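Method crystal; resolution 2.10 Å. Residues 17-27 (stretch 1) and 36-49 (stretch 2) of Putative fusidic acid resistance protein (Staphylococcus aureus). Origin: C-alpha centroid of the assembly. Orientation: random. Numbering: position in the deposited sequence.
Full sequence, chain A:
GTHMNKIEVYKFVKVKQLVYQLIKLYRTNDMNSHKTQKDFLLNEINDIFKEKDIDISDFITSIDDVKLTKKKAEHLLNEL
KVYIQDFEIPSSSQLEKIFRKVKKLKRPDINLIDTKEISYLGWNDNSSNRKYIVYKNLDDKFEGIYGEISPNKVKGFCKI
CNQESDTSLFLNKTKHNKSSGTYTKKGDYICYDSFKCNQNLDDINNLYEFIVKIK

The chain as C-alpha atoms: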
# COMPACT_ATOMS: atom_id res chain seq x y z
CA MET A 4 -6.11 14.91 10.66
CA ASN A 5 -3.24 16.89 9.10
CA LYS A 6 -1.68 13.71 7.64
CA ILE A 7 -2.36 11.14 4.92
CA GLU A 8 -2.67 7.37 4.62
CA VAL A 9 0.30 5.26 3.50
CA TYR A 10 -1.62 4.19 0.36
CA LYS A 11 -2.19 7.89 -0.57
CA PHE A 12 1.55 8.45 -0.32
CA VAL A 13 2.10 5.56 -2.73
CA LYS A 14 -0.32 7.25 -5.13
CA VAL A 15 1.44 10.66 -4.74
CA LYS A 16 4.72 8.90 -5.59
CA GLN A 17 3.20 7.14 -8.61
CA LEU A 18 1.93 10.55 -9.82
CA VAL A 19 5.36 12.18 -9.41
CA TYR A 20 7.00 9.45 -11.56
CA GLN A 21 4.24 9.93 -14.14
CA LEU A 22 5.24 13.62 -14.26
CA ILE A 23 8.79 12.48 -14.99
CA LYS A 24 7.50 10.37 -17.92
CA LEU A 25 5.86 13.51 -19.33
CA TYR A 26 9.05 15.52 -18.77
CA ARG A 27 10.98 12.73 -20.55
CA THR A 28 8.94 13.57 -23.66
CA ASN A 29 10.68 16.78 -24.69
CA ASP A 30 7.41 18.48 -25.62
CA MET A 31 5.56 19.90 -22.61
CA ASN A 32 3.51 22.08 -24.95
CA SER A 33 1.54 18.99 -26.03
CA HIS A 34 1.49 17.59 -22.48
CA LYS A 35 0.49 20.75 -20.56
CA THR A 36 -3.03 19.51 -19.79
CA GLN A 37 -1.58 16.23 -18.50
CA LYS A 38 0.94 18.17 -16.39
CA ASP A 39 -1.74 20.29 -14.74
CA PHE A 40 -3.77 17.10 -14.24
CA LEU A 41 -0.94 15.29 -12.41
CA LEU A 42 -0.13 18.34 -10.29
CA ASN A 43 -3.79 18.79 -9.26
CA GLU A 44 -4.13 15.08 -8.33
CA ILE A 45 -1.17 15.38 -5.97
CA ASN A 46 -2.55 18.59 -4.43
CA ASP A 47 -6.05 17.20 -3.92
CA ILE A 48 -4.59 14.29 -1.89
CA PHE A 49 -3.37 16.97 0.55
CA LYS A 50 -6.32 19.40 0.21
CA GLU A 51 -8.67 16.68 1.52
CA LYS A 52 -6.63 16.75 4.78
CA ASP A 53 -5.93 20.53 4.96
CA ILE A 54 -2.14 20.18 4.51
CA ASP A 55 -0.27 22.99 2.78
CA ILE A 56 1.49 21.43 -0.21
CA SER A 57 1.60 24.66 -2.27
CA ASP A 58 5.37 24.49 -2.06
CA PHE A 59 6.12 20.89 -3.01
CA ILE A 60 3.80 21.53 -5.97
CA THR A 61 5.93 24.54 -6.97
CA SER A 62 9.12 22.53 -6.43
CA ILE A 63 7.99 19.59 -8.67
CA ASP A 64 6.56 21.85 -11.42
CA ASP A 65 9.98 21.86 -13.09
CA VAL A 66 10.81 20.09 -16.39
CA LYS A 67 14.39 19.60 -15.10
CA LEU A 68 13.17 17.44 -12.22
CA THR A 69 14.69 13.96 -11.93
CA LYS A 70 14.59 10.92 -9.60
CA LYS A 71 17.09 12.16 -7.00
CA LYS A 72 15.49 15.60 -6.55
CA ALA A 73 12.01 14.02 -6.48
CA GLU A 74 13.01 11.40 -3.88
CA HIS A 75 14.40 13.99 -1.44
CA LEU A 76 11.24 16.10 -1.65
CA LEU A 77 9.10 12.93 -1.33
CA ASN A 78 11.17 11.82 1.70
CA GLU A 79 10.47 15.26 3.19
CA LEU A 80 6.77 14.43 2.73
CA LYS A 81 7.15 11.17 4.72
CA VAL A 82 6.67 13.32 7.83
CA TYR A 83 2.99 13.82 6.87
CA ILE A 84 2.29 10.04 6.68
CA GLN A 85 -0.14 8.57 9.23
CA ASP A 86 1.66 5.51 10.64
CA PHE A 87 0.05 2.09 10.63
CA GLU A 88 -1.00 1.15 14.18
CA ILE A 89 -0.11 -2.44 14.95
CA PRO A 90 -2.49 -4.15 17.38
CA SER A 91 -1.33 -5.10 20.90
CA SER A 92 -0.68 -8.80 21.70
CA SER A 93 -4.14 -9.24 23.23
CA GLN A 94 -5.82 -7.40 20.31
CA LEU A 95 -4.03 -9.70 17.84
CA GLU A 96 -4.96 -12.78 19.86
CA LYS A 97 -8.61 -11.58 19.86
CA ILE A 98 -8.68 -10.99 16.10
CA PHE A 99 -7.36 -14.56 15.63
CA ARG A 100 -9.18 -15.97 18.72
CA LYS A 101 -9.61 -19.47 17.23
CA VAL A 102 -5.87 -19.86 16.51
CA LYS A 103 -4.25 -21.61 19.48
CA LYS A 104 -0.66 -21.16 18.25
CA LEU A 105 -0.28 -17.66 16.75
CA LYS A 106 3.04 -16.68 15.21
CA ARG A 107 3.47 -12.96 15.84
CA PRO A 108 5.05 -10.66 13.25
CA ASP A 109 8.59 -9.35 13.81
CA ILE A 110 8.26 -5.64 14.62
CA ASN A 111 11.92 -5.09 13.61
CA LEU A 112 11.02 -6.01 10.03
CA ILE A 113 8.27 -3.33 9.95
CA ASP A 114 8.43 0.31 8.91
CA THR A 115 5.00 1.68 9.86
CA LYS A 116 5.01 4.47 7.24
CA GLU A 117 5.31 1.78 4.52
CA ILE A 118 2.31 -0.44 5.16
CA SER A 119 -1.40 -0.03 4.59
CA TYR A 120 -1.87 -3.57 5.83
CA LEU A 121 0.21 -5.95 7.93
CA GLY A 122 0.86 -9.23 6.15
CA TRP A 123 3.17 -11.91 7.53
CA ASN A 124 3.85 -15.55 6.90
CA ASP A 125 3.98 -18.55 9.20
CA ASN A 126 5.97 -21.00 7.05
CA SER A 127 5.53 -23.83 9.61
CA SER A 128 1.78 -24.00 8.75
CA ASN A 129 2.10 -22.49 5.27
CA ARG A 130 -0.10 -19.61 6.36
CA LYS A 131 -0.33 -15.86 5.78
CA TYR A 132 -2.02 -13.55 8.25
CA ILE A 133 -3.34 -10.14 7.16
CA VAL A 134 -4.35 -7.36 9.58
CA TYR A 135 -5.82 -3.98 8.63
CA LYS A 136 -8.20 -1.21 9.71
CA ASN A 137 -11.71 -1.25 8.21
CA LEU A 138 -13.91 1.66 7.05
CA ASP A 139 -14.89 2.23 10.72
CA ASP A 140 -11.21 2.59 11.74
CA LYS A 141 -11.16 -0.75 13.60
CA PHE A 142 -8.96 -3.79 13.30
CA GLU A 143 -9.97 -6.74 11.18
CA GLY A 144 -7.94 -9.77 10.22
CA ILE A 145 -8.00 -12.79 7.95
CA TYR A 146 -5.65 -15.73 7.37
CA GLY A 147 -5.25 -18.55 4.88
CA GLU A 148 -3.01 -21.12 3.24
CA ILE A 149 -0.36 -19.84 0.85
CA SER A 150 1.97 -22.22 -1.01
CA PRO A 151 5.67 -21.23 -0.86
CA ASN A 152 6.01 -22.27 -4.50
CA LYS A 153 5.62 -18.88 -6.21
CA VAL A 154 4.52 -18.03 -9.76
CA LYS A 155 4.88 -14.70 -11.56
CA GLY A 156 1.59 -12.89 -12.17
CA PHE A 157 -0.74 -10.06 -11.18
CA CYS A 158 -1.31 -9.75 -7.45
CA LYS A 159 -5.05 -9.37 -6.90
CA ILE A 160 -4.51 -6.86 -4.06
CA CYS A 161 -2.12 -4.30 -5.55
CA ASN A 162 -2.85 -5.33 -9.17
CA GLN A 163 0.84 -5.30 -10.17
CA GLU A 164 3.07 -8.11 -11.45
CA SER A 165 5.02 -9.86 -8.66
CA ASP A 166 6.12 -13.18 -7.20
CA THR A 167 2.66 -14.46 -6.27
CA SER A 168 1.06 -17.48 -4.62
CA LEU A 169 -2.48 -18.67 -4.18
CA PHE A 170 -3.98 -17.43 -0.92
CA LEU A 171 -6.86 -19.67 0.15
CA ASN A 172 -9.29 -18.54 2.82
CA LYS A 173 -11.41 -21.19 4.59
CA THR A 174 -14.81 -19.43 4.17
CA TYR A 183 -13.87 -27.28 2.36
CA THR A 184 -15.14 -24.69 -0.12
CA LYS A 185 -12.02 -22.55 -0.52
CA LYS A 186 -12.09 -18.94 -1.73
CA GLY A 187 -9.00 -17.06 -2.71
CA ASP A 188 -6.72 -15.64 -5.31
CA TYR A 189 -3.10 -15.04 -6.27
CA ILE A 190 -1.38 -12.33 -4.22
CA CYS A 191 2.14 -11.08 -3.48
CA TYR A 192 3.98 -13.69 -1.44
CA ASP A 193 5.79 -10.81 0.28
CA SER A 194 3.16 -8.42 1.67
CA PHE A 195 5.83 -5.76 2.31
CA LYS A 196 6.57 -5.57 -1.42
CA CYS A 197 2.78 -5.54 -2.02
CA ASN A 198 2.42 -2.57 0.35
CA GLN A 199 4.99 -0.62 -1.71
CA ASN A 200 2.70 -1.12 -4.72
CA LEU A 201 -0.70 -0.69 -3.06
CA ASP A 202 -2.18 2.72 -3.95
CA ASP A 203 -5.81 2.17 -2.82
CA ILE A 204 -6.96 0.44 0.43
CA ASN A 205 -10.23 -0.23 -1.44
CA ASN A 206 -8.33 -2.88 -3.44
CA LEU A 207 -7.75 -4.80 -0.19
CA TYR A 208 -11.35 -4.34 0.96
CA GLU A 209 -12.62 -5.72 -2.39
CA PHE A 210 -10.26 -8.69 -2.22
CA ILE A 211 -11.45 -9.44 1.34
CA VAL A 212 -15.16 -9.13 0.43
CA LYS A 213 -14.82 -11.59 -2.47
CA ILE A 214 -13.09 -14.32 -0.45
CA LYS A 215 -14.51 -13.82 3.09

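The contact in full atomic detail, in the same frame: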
# COMPACT_ATOMS: atom_id res chain seq x y z
N GLN A 17 3.55 7.57 -7.25
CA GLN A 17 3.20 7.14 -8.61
C GLN A 17 2.88 8.32 -9.54
O GLN A 17 3.21 8.28 -10.73
CB GLN A 17 2.02 6.15 -8.60
CG GLN A 17 2.40 4.75 -8.07
CD GLN A 17 1.20 3.82 -7.89
OE1 GLN A 17 1.34 2.72 -7.34
NE2 GLN A 17 0.03 4.25 -8.35
N LEU A 18 2.25 9.37 -9.00
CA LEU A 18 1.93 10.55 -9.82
C LEU A 18 3.19 11.35 -10.15
O LEU A 18 3.33 11.85 -11.28
CB LEU A 18 0.90 11.43 -9.12
CG LEU A 18 -0.50 10.82 -8.96
CD1 LEU A 18 -1.26 11.53 -7.85
CD2 LEU A 18 -1.28 10.84 -10.26
N VAL A 19 4.10 11.47 -9.19
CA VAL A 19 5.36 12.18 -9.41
C VAL A 19 6.20 11.50 -10.51
O VAL A 19 6.74 12.19 -11.37
CB VAL A 19 6.16 12.32 -8.11
CG1 VAL A 19 7.57 12.80 -8.39
CG2 VAL A 19 5.45 13.30 -7.16
N TYR A 20 6.29 10.17 -10.49
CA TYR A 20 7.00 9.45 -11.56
C TYR A 20 6.30 9.61 -12.90
O TYR A 20 6.96 9.62 -13.94
CB TYR A 20 7.14 7.95 -11.27
CG TYR A 20 7.95 7.56 -10.04
CD1 TYR A 20 9.00 8.34 -9.56
CD2 TYR A 20 7.66 6.37 -9.36
CE1 TYR A 20 9.73 7.95 -8.42
CE2 TYR A 20 8.38 5.97 -8.24
CZ TYR A 20 9.41 6.76 -7.78
OH TYR A 20 10.10 6.34 -6.65
N GLN A 21 4.97 9.71 -12.90
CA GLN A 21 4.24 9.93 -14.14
C GLN A 21 4.61 11.30 -14.72
O GLN A 21 4.76 11.42 -15.92
CB GLN A 21 2.72 9.82 -13.93
CG GLN A 21 1.92 9.68 -15.25
CD GLN A 21 1.87 8.26 -15.82
OE1 GLN A 21 2.58 7.37 -15.36
NE2 GLN A 21 1.02 8.05 -16.81
N LEU A 22 4.76 12.30 -13.86
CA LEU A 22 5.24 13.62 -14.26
C LEU A 22 6.60 13.54 -14.94
O LEU A 22 6.85 14.24 -15.92
CB LEU A 22 5.33 14.58 -13.06
CG LEU A 22 4.14 15.50 -12.79
CD1 LEU A 22 4.46 16.39 -11.58
CD2 LEU A 22 3.83 16.35 -14.01
N ILE A 23 7.47 12.69 -14.40
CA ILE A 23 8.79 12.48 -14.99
C ILE A 23 8.71 11.83 -16.38
O ILE A 23 9.52 12.14 -17.25
CB ILE A 23 9.68 11.64 -14.05
CG1 ILE A 23 10.06 12.48 -12.83
CG2 ILE A 23 10.94 11.18 -14.78
CD1 ILE A 23 10.77 11.69 -11.72
N LYS A 24 7.74 10.94 -16.58
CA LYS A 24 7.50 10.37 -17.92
C LYS A 24 7.16 11.49 -18.90
O LYS A 24 7.74 11.57 -19.98
CB LYS A 24 6.38 9.33 -17.90
CG LYS A 24 6.76 7.96 -17.33
CD LYS A 24 5.52 7.09 -17.15
CE LYS A 24 5.85 5.62 -17.05
NZ LYS A 24 4.64 4.80 -16.72
N LEU A 25 6.21 12.35 -18.52
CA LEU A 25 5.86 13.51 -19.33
C LEU A 25 7.07 14.39 -19.62
O LEU A 25 7.30 14.77 -20.76
CB LEU A 25 4.75 14.34 -18.67
CG LEU A 25 3.30 14.01 -19.06
CD1 LEU A 25 3.02 12.52 -19.01
CD2 LEU A 25 2.33 14.77 -18.17
N TYR A 26 7.85 14.72 -18.58
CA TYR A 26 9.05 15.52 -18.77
C TYR A 26 10.06 14.83 -19.68
O TYR A 26 10.79 15.50 -20.41
CB TYR A 26 9.71 15.88 -17.43
CG TYR A 26 8.86 16.69 -16.46
CD1 TYR A 26 7.88 17.58 -16.91
CD2 TYR A 26 9.07 16.60 -15.09
CE1 TYR A 26 7.12 18.33 -16.01
CE2 TYR A 26 8.32 17.35 -14.20
CZ TYR A 26 7.35 18.20 -14.66
OH TYR A 26 6.62 18.94 -13.75
N ARG A 27 10.10 13.49 -19.65
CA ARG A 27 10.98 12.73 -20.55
C ARG A 27 10.64 12.94 -22.03
O ARG A 27 11.52 12.89 -22.88
CB ARG A 27 10.94 11.24 -20.23
N THR A 36 -1.79 19.92 -20.44
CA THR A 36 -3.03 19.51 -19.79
C THR A 36 -2.80 18.30 -18.86
O THR A 36 -3.34 18.26 -17.77
CB THR A 36 -4.12 19.20 -20.82
OG1 THR A 36 -4.37 20.37 -21.61
CG2 THR A 36 -5.41 18.77 -20.12
N GLN A 37 -1.98 17.36 -19.31
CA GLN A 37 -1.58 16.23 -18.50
C GLN A 37 -0.79 16.70 -17.28
O GLN A 37 -1.00 16.19 -16.19
CB GLN A 37 -0.74 15.22 -19.30
CG GLN A 37 -1.51 14.50 -20.41
CD GLN A 37 -0.62 13.68 -21.33
OE1 GLN A 37 -0.13 12.61 -20.95
NE2 GLN A 37 -0.40 14.18 -22.55
N LYS A 38 0.12 17.66 -17.49
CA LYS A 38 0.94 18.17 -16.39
C LYS A 38 0.07 18.79 -15.31
O LYS A 38 0.23 18.49 -14.14
CB LYS A 38 1.96 19.20 -16.85
CG LYS A 38 2.95 19.61 -15.74
CD LYS A 38 3.75 20.85 -16.14
CE LYS A 38 2.96 22.15 -15.92
NZ LYS A 38 3.84 23.36 -15.90
N ASP A 39 -0.86 19.65 -15.72
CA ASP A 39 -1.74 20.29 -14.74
C ASP A 39 -2.61 19.22 -14.07
O ASP A 39 -2.90 19.33 -12.89
CB ASP A 39 -2.62 21.36 -15.39
CG ASP A 39 -1.84 22.56 -15.89
OD1 ASP A 39 -0.75 22.87 -15.35
OD2 ASP A 39 -2.32 23.22 -16.84
N PHE A 40 -3.00 18.20 -14.82
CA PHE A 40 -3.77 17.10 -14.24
C PHE A 40 -3.01 16.42 -13.09
O PHE A 40 -3.53 16.32 -11.98
CB PHE A 40 -4.14 16.05 -15.28
CG PHE A 40 -4.81 14.84 -14.69
CD1 PHE A 40 -6.10 14.93 -14.18
CD2 PHE A 40 -4.15 13.61 -14.61
CE1 PHE A 40 -6.73 13.82 -13.62
CE2 PHE A 40 -4.77 12.49 -14.05
CZ PHE A 40 -6.06 12.60 -13.56
N LEU A 41 -1.80 15.96 -13.39
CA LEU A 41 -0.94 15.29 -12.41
C LEU A 41 -0.75 16.18 -11.18
O LEU A 41 -0.94 15.74 -10.05
CB LEU A 41 0.42 14.97 -13.03
CG LEU A 41 0.55 13.79 -14.00
CD1 LEU A 41 -0.70 13.55 -14.79
CD2 LEU A 41 1.73 13.95 -14.93
N LEU A 42 -0.39 17.43 -11.41
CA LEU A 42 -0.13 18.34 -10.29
C LEU A 42 -1.37 18.49 -9.40
O LEU A 42 -1.26 18.42 -8.16
CB LEU A 42 0.34 19.70 -10.80
CG LEU A 42 1.70 19.68 -11.49
CD1 LEU A 42 2.03 21.08 -12.04
CD2 LEU A 42 2.79 19.18 -10.54
N ASN A 43 -2.54 18.66 -10.02
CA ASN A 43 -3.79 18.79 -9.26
C ASN A 43 -4.21 17.52 -8.51
O ASN A 43 -4.84 17.63 -7.46
CB ASN A 43 -4.93 19.31 -10.13
CG ASN A 43 -5.02 20.84 -10.15
OD1 ASN A 43 -4.75 21.50 -9.14
ND2 ASN A 43 -5.42 21.39 -11.28
N GLU A 44 -3.88 16.34 -9.05
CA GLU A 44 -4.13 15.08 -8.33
C GLU A 44 -3.31 15.00 -7.05
O GLU A 44 -3.82 14.58 -6.01
CB GLU A 44 -3.80 13.86 -9.21
CG GLU A 44 -4.74 13.68 -10.40
CD GLU A 44 -6.12 13.23 -9.97
OE1 GLU A 44 -6.25 12.10 -9.44
OE2 GLU A 44 -7.08 14.02 -10.17
N ILE A 45 -2.05 15.38 -7.14
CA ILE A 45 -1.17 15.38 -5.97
C ILE A 45 -1.69 16.33 -4.90
O ILE A 45 -1.77 15.96 -3.72
CB ILE A 45 0.27 15.77 -6.35
CG1 ILE A 45 0.88 14.69 -7.25
CG2 ILE A 45 1.13 15.98 -5.08
CD1 ILE A 45 2.21 15.05 -7.84
N ASN A 46 -2.05 17.54 -5.32
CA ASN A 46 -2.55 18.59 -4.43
C ASN A 46 -3.84 18.21 -3.74
O ASN A 46 -4.00 18.46 -2.54
CB ASN A 46 -2.76 19.89 -5.22
CG ASN A 46 -3.09 21.08 -4.32
OD1 ASN A 46 -2.36 21.38 -3.38
ND2 ASN A 46 -4.17 21.77 -4.64
N ASP A 47 -4.77 17.62 -4.49
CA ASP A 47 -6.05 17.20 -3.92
C ASP A 47 -5.87 16.18 -2.79
O ASP A 47 -6.57 16.25 -1.78
CB ASP A 47 -6.98 16.66 -5.02
CG ASP A 47 -7.53 17.77 -5.92
OD1 ASP A 47 -7.48 18.96 -5.53
OD2 ASP A 47 -8.02 17.45 -7.03
N ILE A 48 -4.91 15.26 -2.94
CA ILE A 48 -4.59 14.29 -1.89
C ILE A 48 -4.27 14.99 -0.56
O ILE A 48 -4.58 14.46 0.51
CB ILE A 48 -3.42 13.37 -2.30
CG1 ILE A 48 -3.87 12.37 -3.38
CG2 ILE A 48 -2.87 12.61 -1.10
CD1 ILE A 48 -2.74 11.59 -3.98
N PHE A 49 -3.67 16.17 -0.64
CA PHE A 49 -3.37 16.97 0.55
C PHE A 49 -4.47 17.97 0.91
O PHE A 49 -4.65 18.26 2.09
CB PHE A 49 -2.01 17.66 0.40
CG PHE A 49 -0.85 16.70 0.44
CD1 PHE A 49 -0.35 16.25 1.66
CD2 PHE A 49 -0.28 16.23 -0.74
CE1 PHE A 49 0.72 15.36 1.70
CE2 PHE A 49 0.79 15.35 -0.70
CZ PHE A 49 1.29 14.91 0.52

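Two nearly antiparallel helices, their axes 9.6 Å apart at closest approach and their directions 165° apart, pack here mainly through apolar side chains without one hydrogen bond between them; backbone hydrogen bonds run along each helix, the last two of stretch 2 being weak. Because the helices run in nearly opposite directions, walking up stretch 1 means walking down stretch 2.

Leu18 comes first and gives up the most surface. Its CA-to-CB bond points toward the partner, its CB lies 3.8 Å from Ile45 CG1, and its CD1 reaches Glu44 CB at 3.7 Å, touching the aliphatic base of a side chain whose charged end leads away. The CA-to-CB bond of Val19 points away, yet its CG2 still meets Ile45 CD1 at 3.7 Å. Gln21, at the margin, meets Leu41 CD2 with its backbone C at 3.9 Å and its side-chain CG at 4.3 Å.

The CA-to-CB bond of Leu22 points sideways, but the end of its side chain comes nearer, bringing CD2 to 3.3 Å from Leu41 CD2 and CD1 to 3.4 Å from Leu42 CD2. Leu25 then closes the pocket, its CD2 3.4 Å from Leu41 CD2 and 3.3 Å from Gln37 CB. Leu41 is thus a knob seated among Leu18, Gln21, Leu22 and Leu25. Last, Tyr26 meets Lys38 CD at its ring edge, with OH 4.2 Å from that carbon.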